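Local coordinates for protein putative metal-dependent phosphoesterase (Bifidobacterium adolescentis ATCC 15703, PDB 3E0F) that binds a cluster of iron and zinc ions together with AMP and probably acts as a metal-dependent phosphoesterase of the PHP family, perhaps a 5'-3' exonuclease on RNA and DNA, at residues A[29-34]-A[60-65]; A[50-55]-A[141-146]; A[77-82]-A[180-185]; A[124-129]-A[154-159]; A[205-210]-A[236-241]. All blocks are in the same frame, centred on the assembly; numbering follows the deposited sequence.

Interaction 1 (A[29-34]-A[60-65])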
# COMPACT_ATOMS: atom_id res chain seq x y z
N THR A 29 0.88 -11.19 -10.50
CA THR A 29 -0.32 -10.59 -11.12
C THR A 29 -1.54 -10.57 -10.20
O THR A 29 -1.57 -11.26 -9.16
CB THR A 29 -0.71 -11.35 -12.35
OG1 THR A 29 -1.05 -12.68 -11.96
CG2 THR A 29 0.47 -11.39 -13.39
N PRO A 30 -2.52 -9.69 -10.49
CA PRO A 30 -3.78 -9.74 -9.75
C PRO A 30 -4.50 -11.09 -9.79
O PRO A 30 -5.18 -11.44 -8.83
CB PRO A 30 -4.61 -8.64 -10.41
CG PRO A 30 -3.61 -7.66 -10.90
CD PRO A 30 -2.49 -8.54 -11.42
N ARG A 31 -4.39 -11.81 -10.90
CA ARG A 31 -4.93 -13.16 -11.03
C ARG A 31 -4.28 -14.09 -10.01
O ARG A 31 -4.97 -14.82 -9.31
CB ARG A 31 -4.70 -13.72 -12.44
CG ARG A 31 -5.43 -15.03 -12.72
CD ARG A 31 -4.63 -15.99 -13.60
NE ARG A 31 -5.49 -16.99 -14.22
CZ ARG A 31 -5.85 -18.16 -13.68
NH1 ARG A 31 -6.67 -18.94 -14.37
NH2 ARG A 31 -5.41 -18.56 -12.48
N THR A 32 -2.96 -14.05 -9.94
CA THR A 32 -2.19 -14.88 -9.00
C THR A 32 -2.59 -14.61 -7.54
O THR A 32 -2.78 -15.54 -6.77
CB THR A 32 -0.67 -14.70 -9.18
OG1 THR A 32 -0.29 -15.26 -10.44
CG2 THR A 32 0.09 -15.38 -8.06
N LEU A 33 -2.74 -13.33 -7.19
CA LEU A 33 -3.23 -12.91 -5.86
C LEU A 33 -4.58 -13.56 -5.56
O LEU A 33 -4.73 -14.19 -4.52
CB LEU A 33 -3.35 -11.37 -5.76
CG LEU A 33 -4.05 -10.74 -4.54
CD1 LEU A 33 -3.36 -11.09 -3.22
CD2 LEU A 33 -4.13 -9.22 -4.67
N VAL A 34 -5.53 -13.45 -6.50
CA VAL A 34 -6.87 -13.96 -6.25
C VAL A 34 -6.85 -15.48 -6.13
O VAL A 34 -7.41 -16.05 -5.19
CB VAL A 34 -7.90 -13.49 -7.31
CG1 VAL A 34 -9.25 -14.17 -7.09
CG2 VAL A 34 -8.07 -11.97 -7.24
N THR A 60 -10.70 -7.76 -10.73
CA THR A 60 -12.13 -8.04 -10.83
C THR A 60 -12.41 -9.25 -11.71
O THR A 60 -13.16 -10.12 -11.30
CB THR A 60 -12.87 -6.79 -11.35
OG1 THR A 60 -12.66 -5.73 -10.41
CG2 THR A 60 -14.36 -7.04 -11.52
N GLU A 61 -11.80 -9.31 -12.90
CA GLU A 61 -11.94 -10.48 -13.78
C GLU A 61 -11.57 -11.75 -13.03
O GLU A 61 -12.31 -12.71 -13.06
CB GLU A 61 -11.08 -10.36 -15.05
CG GLU A 61 -11.48 -9.22 -16.01
CD GLU A 61 -10.30 -8.66 -16.88
OE1 GLU A 61 -9.20 -9.28 -16.89
OE2 GLU A 61 -10.50 -7.61 -17.56
N ALA A 62 -10.42 -11.74 -12.36
CA ALA A 62 -9.94 -12.93 -11.68
C ALA A 62 -10.90 -13.31 -10.55
O ALA A 62 -11.20 -14.48 -10.35
CB ALA A 62 -8.52 -12.69 -11.14
N SER A 63 -11.41 -12.31 -9.84
CA SER A 63 -12.35 -12.56 -8.76
C SER A 63 -13.61 -13.30 -9.22
O SER A 63 -14.10 -14.19 -8.55
CB SER A 63 -12.75 -11.23 -8.11
OG SER A 63 -13.90 -11.38 -7.31
N GLU A 64 -14.14 -12.89 -10.38
CA GLU A 64 -15.31 -13.53 -10.98
C GLU A 64 -14.99 -14.93 -11.54
O GLU A 64 -15.78 -15.83 -11.39
CB GLU A 64 -15.89 -12.63 -12.08
CG GLU A 64 -16.44 -11.28 -11.56
CD GLU A 64 -16.84 -10.28 -12.68
OE1 GLU A 64 -16.43 -10.49 -13.85
OE2 GLU A 64 -17.54 -9.28 -12.38
N GLU A 65 -13.83 -15.13 -12.14
CA GLU A 65 -13.51 -16.44 -12.69
C GLU A 65 -13.20 -17.43 -11.60
O GLU A 65 -13.59 -18.59 -11.69
CB GLU A 65 -12.32 -16.37 -13.63
CG GLU A 65 -11.89 -17.76 -14.12
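Helix 30-34 comes closest to helix 60-65 at Arg31 and Ala62, whose CA atoms are 5.1 Å apart, and the two axes run roughly the same way, 8.5 Å apart at their nearest and crossing at -36°. They belong to neighbouring helices of the PHP domain, whose beta/alpha architecture resembles a TIM barrel, and strand 44-50 lies between them in the chain. The methyl of Ala62 is directed at the other helix and rests on the backbone there, CB being 3.6 Å from Arg31 CA. One turn further on, Val34 straddles the same alanine, with its CG2 and CB both 4.0 Å from Ala62 CB. Leu68 and Ile66 also pack on Val34, and Pro30 packs on Ala59, from the same helix as Ala62, as well as on Phe23 and Ile47. Ser63 OG is hydrogen-bonded to Leu68 O. The remaining methyl of Val34, CG1, is set anti to the backbone N (chi1 174°) and reaches past the alanine methyl to the backbone of the other helix, 3.8 Å from Ala62 O and 3.9 Å from Ser63 CA.

Interaction 2 (A[50-55]-A[141-146]); sequences HDTTAG and RTTIGR. With ZN (zinc ion), chain B; PO4 (phosphate ion), chain F.
Thr143 reaches across to His50 in the loop that follows strand 44-50, and its short side chain carries most of the meeting. CB lies 3.3 Å from His50 O. From there OG1, placed beside its own backbone N and anti to the carbonyl carbon (chi1 -57°), donates a hydrogen bond of 2.8 Å to His50 O, arriving nearly in line with the carbonyl (C=O...O angle 164°). The methyl CG2, also near that carbonyl, lies 4.2 Å from His50 CB, at the root of the imidazole. OG1 also accepts from a water, 2.9 Å away, which is hydrogen-bonded to Thr52 OG1 and, at a distance too short to be taken at face value, to Arg141 O. Thr52 OG1 also accepts from Ala54 N at 2.8 Å, an ST turn, and Ala54 CB lies 3.5 Å from Arg141 O. His50 itself binds the zinc ion through NE2 at 2.1 Å; Asp25 and His263 are further ligands. At the other end of 141-146, Arg146, an AMP-binding residue, meets a phosphate ion: its N donates a weak bond to O4, and O1 lies near the plane of the guanidinium, at its edge. The contact thus ties the end of strand 44-50 to the loop leading into helix 146-155, with Arg107 and Arg110 of helix 97-121 packed against Thr143 and strand 70-80 alongside His50 and Asp51.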
# COMPACT_ATOMS: atom_id res chain seq x y z
N HIS A 50 0.23 0.82 -4.88
CA HIS A 50 0.61 2.20 -4.70
C HIS A 50 0.10 3.10 -5.79
O HIS A 50 0.42 2.90 -6.95
CB HIS A 50 2.12 2.37 -4.64
CG HIS A 50 2.76 1.63 -3.53
ND1 HIS A 50 2.66 2.03 -2.22
CD2 HIS A 50 3.49 0.49 -3.52
CE1 HIS A 50 3.32 1.19 -1.45
NE2 HIS A 50 3.83 0.25 -2.22
N ASP A 51 -0.73 4.08 -5.36
CA ASP A 51 -1.10 5.27 -6.13
C ASP A 51 -1.65 4.93 -7.49
O ASP A 51 -1.33 5.56 -8.47
CB ASP A 51 0.10 6.22 -6.20
CG ASP A 51 0.64 6.58 -4.79
OD1 ASP A 51 -0.05 7.26 -4.01
OD2 ASP A 51 1.73 6.12 -4.43
N THR A 52 -2.49 3.90 -7.53
CA THR A 52 -3.03 3.41 -8.79
C THR A 52 -4.24 2.53 -8.64
O THR A 52 -4.45 1.89 -7.60
CB THR A 52 -1.99 2.61 -9.63
OG1 THR A 52 -2.55 2.39 -10.93
CG2 THR A 52 -1.65 1.24 -9.01
N THR A 53 -5.04 2.51 -9.70
CA THR A 53 -6.11 1.56 -9.85
C THR A 53 -5.85 0.66 -11.09
O THR A 53 -6.77 0.01 -11.56
CB THR A 53 -7.47 2.28 -9.99
OG1 THR A 53 -7.47 3.04 -11.19
CG2 THR A 53 -7.74 3.21 -8.78
N ALA A 54 -4.62 0.60 -11.58
CA ALA A 54 -4.36 -0.07 -12.87
C ALA A 54 -4.73 -1.56 -12.86
O ALA A 54 -5.22 -2.09 -13.88
CB ALA A 54 -2.93 0.12 -13.32
N GLY A 55 -4.56 -2.21 -11.72
CA GLY A 55 -4.85 -3.65 -11.61
C GLY A 55 -6.28 -4.02 -11.25
O GLY A 55 -6.63 -5.19 -11.13
N ARG A 141 1.81 1.09 -16.84
CA ARG A 141 0.82 0.87 -15.80
C ARG A 141 1.36 0.43 -14.43
O ARG A 141 0.58 0.25 -13.49
CB ARG A 141 -0.24 -0.10 -16.29
CG ARG A 141 -1.12 0.55 -17.34
CD ARG A 141 -2.24 -0.35 -17.68
NE ARG A 141 -1.71 -1.62 -18.15
CZ ARG A 141 -2.38 -2.76 -18.18
NH1 ARG A 141 -3.65 -2.81 -17.77
NH2 ARG A 141 -1.78 -3.86 -18.62
N THR A 142 2.68 0.28 -14.31
CA THR A 142 3.31 0.04 -13.02
C THR A 142 3.68 1.38 -12.37
O THR A 142 4.23 2.27 -13.00
CB THR A 142 4.57 -0.82 -13.15
OG1 THR A 142 4.21 -2.12 -13.62
CG2 THR A 142 5.30 -0.96 -11.78
N THR A 143 3.33 1.51 -11.09
CA THR A 143 3.84 2.61 -10.29
C THR A 143 5.28 2.29 -9.93
O THR A 143 5.53 1.35 -9.17
CB THR A 143 3.00 2.81 -9.03
OG1 THR A 143 1.64 3.02 -9.42
CG2 THR A 143 3.48 4.01 -8.25
N ILE A 144 6.21 3.03 -10.55
CA ILE A 144 7.65 2.79 -10.44
C ILE A 144 8.10 3.46 -9.19
O ILE A 144 7.55 4.46 -8.81
CB ILE A 144 8.46 3.28 -11.69
CG1 ILE A 144 7.84 2.68 -12.98
CG2 ILE A 144 9.95 2.89 -11.59
CD1 ILE A 144 8.61 2.92 -14.33
N GLY A 145 9.06 2.85 -8.52
CA GLY A 145 9.52 3.31 -7.22
C GLY A 145 10.79 2.64 -6.74
O GLY A 145 11.44 1.88 -7.43
N ARG A 146 11.15 2.98 -5.51
CA ARG A 146 12.29 2.45 -4.79
C ARG A 146 12.47 0.92 -4.88
O ARG A 146 13.59 0.46 -5.08
CB ARG A 146 12.12 2.88 -3.33
CG ARG A 146 13.29 3.41 -2.57
CD ARG A 146 12.73 4.19 -1.37
NE ARG A 146 13.45 3.88 -0.15
CZ ARG A 146 13.15 2.88 0.67
NH1 ARG A 146 12.14 2.06 0.42
NH2 ARG A 146 13.91 2.69 1.73
ZN ZN B . 4.84 -1.48 -1.46
P PO4 F . 8.52 4.22 -2.06
O1 PO4 F . 9.37 3.09 -1.51
O2 PO4 F . 7.07 3.72 -2.15
O3 PO4 F . 8.67 5.40 -1.14
O4 PO4 F . 8.91 4.42 -3.49
O HOH W 1 0.27 2.18 -11.86

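Interaction 3 (A[77-82]-A[180-185]); sequences TAVDED and TPSPST
Asp80 and Thr185 meet with their side chains at about a right angle. Thr185 OG1 donates to Asp80 OD2 at 3.0 Å and comes in from above the carboxylate, 45° out of its plane. The carboxylate gets there because CG is swung anti to the backbone N (chi1 -169°), and its other oxygen, OD1, is bonded to Gln218 of helix 216-225, so both oxygens are engaged. The methyl CG2 of Thr185 rests between Asp80 CB and the methyl of Ala78, 3.8 Å from Ala78 CB. Between them the backbones form a single beta bridge, Val79 with Ser184, at the end of strand 70-80 in the PHP sheet: Val79 N donates to Pro183 O at 3.0 Å, and Thr185 N to Val79 O at 3.1 Å. Val79 O also receives Ser184 CA, a CA-H...O contact of 3.2 Å. Ser184 is the N-cap of helix 185-194, so the bridge sits right at the start of that helix. On the opposite flank of the strand from Asp80, Val79 CG2 lies near Ser182 in the one conformer modelled here, a contact that is therefore doubtful, while Ser182 OG makes a weak bond back to Thr180 O. Pro183 CD lies 3.6 Å from Thr77 O.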
# COMPACT_ATOMS: atom_id res chain seq x y z
N THR A 77 0.61 7.08 -0.56
CA THR A 77 1.58 7.69 0.35
C THR A 77 1.19 9.13 0.60
O THR A 77 0.82 9.86 -0.31
CB THR A 77 3.04 7.65 -0.17
OG1 THR A 77 3.33 6.34 -0.68
CG2 THR A 77 4.03 8.02 0.99
N ALA A 78 1.29 9.52 1.86
CA ALA A 78 0.89 10.83 2.33
C ALA A 78 1.91 11.26 3.36
O ALA A 78 2.75 10.45 3.76
CB ALA A 78 -0.54 10.78 2.93
N VAL A 79 1.82 12.52 3.78
CA VAL A 79 2.67 13.06 4.83
C VAL A 79 1.85 13.89 5.82
O VAL A 79 0.88 14.54 5.45
CB VAL A 79 3.78 13.96 4.24
CG1 VAL A 79 4.71 14.48 5.34
CG2 VAL A 79 4.56 13.19 3.19
N ASP A 80 2.26 13.88 7.08
CA ASP A 80 1.60 14.66 8.12
C ASP A 80 2.71 15.17 9.02
O ASP A 80 3.35 14.39 9.76
CB ASP A 80 0.61 13.78 8.89
CG ASP A 80 -0.31 14.57 9.80
OD1 ASP A 80 0.16 15.54 10.44
OD2 ASP A 80 -1.51 14.20 9.87
N GLU A 81 2.95 16.49 8.92
CA GLU A 81 4.08 17.12 9.60
C GLU A 81 5.34 16.42 9.14
O GLU A 81 5.61 16.38 7.94
CB GLU A 81 3.88 17.13 11.12
CG GLU A 81 2.87 18.23 11.55
CD GLU A 81 2.03 17.87 12.76
OE1 GLU A 81 2.58 17.30 13.73
OE2 GLU A 81 0.82 18.19 12.75
N ASP A 82 6.14 15.85 10.04
CA ASP A 82 7.35 15.20 9.56
C ASP A 82 7.11 13.71 9.22
O ASP A 82 8.01 13.04 8.71
CB ASP A 82 8.52 15.40 10.55
CG ASP A 82 8.36 14.59 11.85
OD1 ASP A 82 7.64 15.04 12.77
OD2 ASP A 82 8.99 13.50 11.95
N THR A 180 10.33 11.60 -2.01
CA THR A 180 9.23 11.94 -2.93
C THR A 180 8.28 12.92 -2.28
O THR A 180 7.86 12.70 -1.15
CB THR A 180 8.34 10.71 -3.31
OG1 THR A 180 9.14 9.57 -3.56
CG2 THR A 180 7.51 11.02 -4.55
N PRO A 181 7.88 13.98 -3.00
CA PRO A 181 6.84 14.83 -2.39
C PRO A 181 5.49 14.08 -2.38
O PRO A 181 5.21 13.32 -3.31
CB PRO A 181 6.82 16.06 -3.30
CG PRO A 181 7.35 15.59 -4.60
CD PRO A 181 8.30 14.45 -4.33
N SER A 182 4.70 14.27 -1.34
CA SER A 182 3.45 13.53 -1.19
C SER A 182 2.40 14.49 -0.73
O SER A 182 2.72 15.46 -0.09
CB SER A 182 3.58 12.42 -0.13
OG SER A 182 4.88 11.88 -0.07
N PRO A 183 1.13 14.21 -1.03
CA PRO A 183 0.07 15.05 -0.52
C PRO A 183 -0.09 14.82 1.00
O PRO A 183 0.36 13.80 1.54
CB PRO A 183 -1.16 14.57 -1.29
CG PRO A 183 -0.88 13.18 -1.60
CD PRO A 183 0.59 13.08 -1.82
N SER A 184 -0.69 15.80 1.67
CA SER A 184 -0.96 15.65 3.07
C SER A 184 -2.04 14.60 3.29
O SER A 184 -2.81 14.25 2.41
CB SER A 184 -1.37 16.99 3.72
OG SER A 184 -2.69 17.35 3.35
N THR A 185 -2.07 14.09 4.50
CA THR A 185 -3.06 13.11 4.90
C THR A 185 -4.44 13.72 4.81
O THR A 185 -5.39 13.03 4.53
CB THR A 185 -2.82 12.68 6.35
OG1 THR A 185 -2.60 13.85 7.14
CG2 THR A 185 -1.61 11.79 6.46

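Interaction 4 (A[124-129]-A[154-159]); sequences DFPITW and VAAGVY
Phe125 and Pro126 face Val158 and Ala156 with the two backbones well apart, the nearest CA atoms being Pro126 and Ala156 at 6.6 Å. Each segment turns sharply here. Pro126 is the centre of an inverse gamma turn, closed by a weak bond from Ile127 N to Phe125 O, and Gly157, with positive phi, ends helix 146-155 in a Schellman motif, sending the chain on to Val158. Val158 is the hub between the segments. Its CG1, anti to the backbone N (chi1 178°), approaches CD1 and CE1 of Phe125 obliquely, 3.7 Å from CE1, with the two side chains crossing at about a right angle. CG2 meets Pro126 CD at 4.1 Å and also touches Phe125. The same CG1 sits above one face of the neighbouring Tyr159 ring, toward its rim, so one methyl touches both aromatic side chains. Tyr159 adds its hydroxyl near Phe125, OH to CZ 4.1 Å. Ala156 completes the contact with CB 3.5 Å from Pro126 O. Leu153 of helix 146-155 also packs on Phe125, Val158 and Tyr159. The contact, at the surface, joins the turn after helix 97-121 to the C-terminal end of helix 146-155. It is largely apolar van der Waals contact, with the Tyr159 hydroxyl satisfied by Asp168 and Ala169 rather than across the segments.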
# COMPACT_ATOMS: atom_id res chain seq x y z
N ASP A 124 28.23 4.50 -8.56
CA ASP A 124 28.90 3.58 -7.64
C ASP A 124 28.49 2.11 -7.82
O ASP A 124 29.18 1.21 -7.32
CB ASP A 124 28.60 3.96 -6.19
CG ASP A 124 29.12 5.35 -5.81
OD1 ASP A 124 30.15 5.81 -6.37
OD2 ASP A 124 28.50 5.97 -4.92
N PHE A 125 27.36 1.87 -8.48
CA PHE A 125 26.80 0.52 -8.60
C PHE A 125 26.56 0.17 -10.07
O PHE A 125 26.28 1.06 -10.89
CB PHE A 125 25.50 0.39 -7.78
CG PHE A 125 25.70 0.52 -6.31
CD1 PHE A 125 26.13 -0.56 -5.55
CD2 PHE A 125 25.43 1.71 -5.66
CE1 PHE A 125 26.30 -0.44 -4.16
CE2 PHE A 125 25.60 1.84 -4.28
CZ PHE A 125 26.04 0.77 -3.53
N PRO A 126 26.70 -1.11 -10.41
CA PRO A 126 26.35 -1.60 -11.75
C PRO A 126 24.85 -1.61 -12.01
O PRO A 126 24.25 -2.66 -12.05
CB PRO A 126 26.94 -3.03 -11.77
CG PRO A 126 27.00 -3.44 -10.34
CD PRO A 126 27.24 -2.18 -9.54
N ILE A 127 24.25 -0.44 -12.19
CA ILE A 127 22.81 -0.28 -12.32
C ILE A 127 22.57 0.77 -13.39
O ILE A 127 23.26 1.79 -13.44
CB ILE A 127 22.18 0.20 -10.97
CG1 ILE A 127 20.67 0.12 -10.96
CG2 ILE A 127 22.50 1.67 -10.67
CD1 ILE A 127 20.09 0.91 -9.77
N THR A 128 21.60 0.54 -14.25
CA THR A 128 21.19 1.55 -15.23
C THR A 128 19.68 1.69 -15.16
O THR A 128 19.01 0.89 -14.52
CB THR A 128 21.59 1.16 -16.68
OG1 THR A 128 20.89 -0.02 -17.08
CG2 THR A 128 23.09 0.92 -16.77
N TRP A 129 19.16 2.70 -15.85
CA TRP A 129 17.74 2.87 -15.94
C TRP A 129 17.06 1.68 -16.58
O TRP A 129 16.01 1.25 -16.13
CB TRP A 129 17.37 4.15 -16.71
CG TRP A 129 15.91 4.44 -16.61
CD1 TRP A 129 15.02 4.58 -17.64
CD2 TRP A 129 15.15 4.56 -15.41
NE1 TRP A 129 13.76 4.81 -17.15
CE2 TRP A 129 13.81 4.79 -15.78
CE3 TRP A 129 15.47 4.48 -14.05
CZ2 TRP A 129 12.79 4.95 -14.85
CZ3 TRP A 129 14.45 4.66 -13.11
CH2 TRP A 129 13.13 4.89 -13.52
N VAL A 154 19.46 -6.30 -6.71
CA VAL A 154 19.44 -7.74 -6.47
C VAL A 154 19.79 -8.49 -7.76
O VAL A 154 20.60 -9.39 -7.73
CB VAL A 154 18.10 -8.22 -5.91
CG1 VAL A 154 18.05 -9.74 -5.88
CG2 VAL A 154 17.85 -7.62 -4.52
N ALA A 155 19.22 -8.08 -8.90
CA ALA A 155 19.45 -8.72 -10.19
C ALA A 155 20.88 -8.54 -10.68
O ALA A 155 21.40 -9.40 -11.38
CB ALA A 155 18.49 -8.17 -11.24
N ALA A 156 21.49 -7.40 -10.31
CA ALA A 156 22.90 -7.12 -10.57
C ALA A 156 23.85 -7.78 -9.55
O ALA A 156 25.07 -7.62 -9.64
CB ALA A 156 23.15 -5.59 -10.58
N GLY A 157 23.28 -8.49 -8.59
CA GLY A 157 24.08 -9.19 -7.60
C GLY A 157 24.72 -8.30 -6.54
O GLY A 157 25.64 -8.74 -5.88
N VAL A 158 24.23 -7.08 -6.35
CA VAL A 158 24.75 -6.21 -5.29
C VAL A 158 24.24 -6.66 -3.93
O VAL A 158 24.99 -6.62 -2.95
CB VAL A 158 24.38 -4.73 -5.53
CG1 VAL A 158 24.90 -3.85 -4.39
CG2 VAL A 158 24.93 -4.25 -6.88
N TYR A 159 22.96 -7.05 -3.86
CA TYR A 159 22.33 -7.54 -2.63
C TYR A 159 21.62 -8.88 -2.86
O TYR A 159 21.22 -9.20 -3.98
CB TYR A 159 21.32 -6.53 -2.07
CG TYR A 159 21.88 -5.15 -1.82
CD1 TYR A 159 22.63 -4.88 -0.68
CD2 TYR A 159 21.64 -4.11 -2.72
CE1 TYR A 159 23.14 -3.61 -0.44
CE2 TYR A 159 22.15 -2.83 -2.49
CZ TYR A 159 22.91 -2.59 -1.35
OH TYR A 159 23.41 -1.33 -1.12

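Interaction 5 (A[205-210]-A[236-241]); sequences GDPQRN and GNPPEQ
Gly205 lies against Asn237, their CA atoms 4.6 Å apart, and Asn237 OD1 accepts a weak, bent hydrogen bond from Gly205 N (2.8 Å, N-H...O angle 125°). The glycine is enclosed by the other segment: Pro238 CD is 3.3 Å from Gly205 O, and Gln241 leans CG over the same carbonyl at 3.7 Å. Gly205 CA, for its part, lies close to Asn237 OD1 and Gln241 CB. Gly236 makes the matching approach to Asp206, whose CA meets Gly236 O in a CA-H...O contact of 3.3 Å. The carboxylate of Asp206, with CG opposite the backbone N (chi1 -170°), lies alongside Gly236.

A water bridges the two segments, donating to Asp206 OD1 and to Gly236 O, the latter at an unusually short and so uncertain distance. The same OD1 accepts from Gln208 N at 3.2 Å, which approaches from above the carboxylate plane; this is an Asx turn, which probably helps hold the carboxylate, although Gln208 is poorly ordered.

Further out, Asn237 is oriented by its amide nitrogen, which bonds to Glu231 O and Val232 O of strand 229-233. Gln241 OE1 is held by Arg244 one turn along helix 239-252. Leu213 packs on Pro207 and Gln241. The contact joins a loop after strand 198-202 to the turn from strand 229-233 into helix 239-252, at the ends of successive parallel strands of the PHP sheet, and it borders the metal site: the Asp206 side chain is about 4 Å from that of the iron ligand His203.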
# COMPACT_ATOMS: atom_id res chain seq x y z
N GLY A 205 1.53 2.14 13.53
CA GLY A 205 2.44 1.80 14.61
C GLY A 205 3.84 1.38 14.21
O GLY A 205 4.62 1.03 15.06
N ASP A 206 4.17 1.45 12.91
CA ASP A 206 5.43 0.93 12.36
C ASP A 206 6.57 2.01 12.33
O ASP A 206 6.52 2.95 11.52
CB ASP A 206 5.16 0.33 10.96
CG ASP A 206 6.33 -0.44 10.39
OD1 ASP A 206 7.44 -0.44 10.96
OD2 ASP A 206 6.14 -1.08 9.33
N PRO A 207 7.59 1.86 13.22
CA PRO A 207 8.72 2.80 13.33
C PRO A 207 9.94 2.52 12.40
O PRO A 207 11.03 3.09 12.62
CB PRO A 207 9.13 2.66 14.81
CG PRO A 207 8.77 1.23 15.19
CD PRO A 207 7.71 0.76 14.20
N GLN A 208 9.77 1.64 11.39
CA GLN A 208 10.65 1.62 10.21
C GLN A 208 10.17 2.73 9.26
O GLN A 208 8.96 3.06 9.22
CB GLN A 208 10.62 0.25 9.53
CG GLN A 208 11.14 -0.88 10.41
N ARG A 209 11.12 3.34 8.53
CA ARG A 209 10.85 4.50 7.64
C ARG A 209 10.91 5.83 8.40
O ARG A 209 11.75 6.69 8.08
CB ARG A 209 9.48 4.39 6.95
N ASN A 210 10.02 5.98 9.39
CA ASN A 210 9.91 7.22 10.18
C ASN A 210 10.80 7.29 11.43
O ASN A 210 10.95 6.33 12.13
CB ASN A 210 8.46 7.41 10.63
CG ASN A 210 7.55 7.84 9.51
OD1 ASN A 210 7.85 8.79 8.77
ND2 ASN A 210 6.39 7.16 9.38
N GLY A 236 4.29 -4.90 11.06
CA GLY A 236 5.07 -3.75 11.51
C GLY A 236 4.59 -3.05 12.78
O GLY A 236 5.31 -2.22 13.29
N ASN A 237 3.38 -3.38 13.27
CA ASN A 237 2.83 -2.77 14.48
C ASN A 237 3.16 -3.62 15.65
O ASN A 237 2.59 -4.67 15.80
CB ASN A 237 1.29 -2.67 14.45
CG ASN A 237 0.78 -1.62 13.50
OD1 ASN A 237 1.49 -0.68 13.14
ND2 ASN A 237 -0.48 -1.78 13.07
N PRO A 238 4.07 -3.16 16.52
CA PRO A 238 4.31 -3.96 17.73
C PRO A 238 3.12 -4.04 18.70
O PRO A 238 2.18 -3.26 18.59
CB PRO A 238 5.52 -3.29 18.36
CG PRO A 238 5.66 -1.97 17.68
CD PRO A 238 4.91 -1.96 16.44
N PRO A 239 3.16 -4.99 19.65
CA PRO A 239 2.11 -5.18 20.63
C PRO A 239 1.61 -3.91 21.33
O PRO A 239 0.40 -3.74 21.46
CB PRO A 239 2.74 -6.14 21.66
CG PRO A 239 3.73 -6.91 20.89
CD PRO A 239 4.24 -5.99 19.80
N GLU A 240 2.52 -3.04 21.79
CA GLU A 240 2.12 -1.86 22.54
C GLU A 240 1.41 -0.85 21.64
O GLU A 240 0.51 -0.11 22.09
CB GLU A 240 3.31 -1.20 23.27
CG GLU A 240 4.39 -0.46 22.39
CD GLU A 240 5.47 -1.38 21.78
OE1 GLU A 240 5.48 -2.60 22.06
OE2 GLU A 240 6.31 -0.86 21.01
N GLN A 241 1.80 -0.83 20.38
CA GLN A 241 1.12 0.01 19.41
C GLN A 241 -0.24 -0.55 19.01
O GLN A 241 -1.17 0.21 18.81
CB GLN A 241 2.00 0.26 18.19
CG GLN A 241 3.21 1.16 18.53
CD GLN A 241 2.80 2.59 18.88
OE1 GLN A 241 1.84 3.11 18.33
NE2 GLN A 241 3.47 3.19 19.85
O HOH W 2 7.75 -2.51 13.28

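In the fold
Interaction 2 is the hub: it holds a zinc ligand and an AMP-binding arginine, and it touches three of the others. Pro30 CG of interaction 1 packs on Gly55 O at 3.9 Å, Thr77 N of interaction 3 lies 3.5 Å from Asp51 OD1, and Trp129 CH2 of interaction 4 reaches Ile144 CG2 at 4.2 Å. Interactions 3 and 5, with centres 18 Å apart, approach the metal site from other strands; the side chains of Thr77 and Asp206 are each about 7 Å from a bound iron ion. Interaction 4 is nested within the loop that interaction 3 closes, whereas interactions 1 and 5 lie on opposite sides of the chain's centre, 31 Å apart between centres.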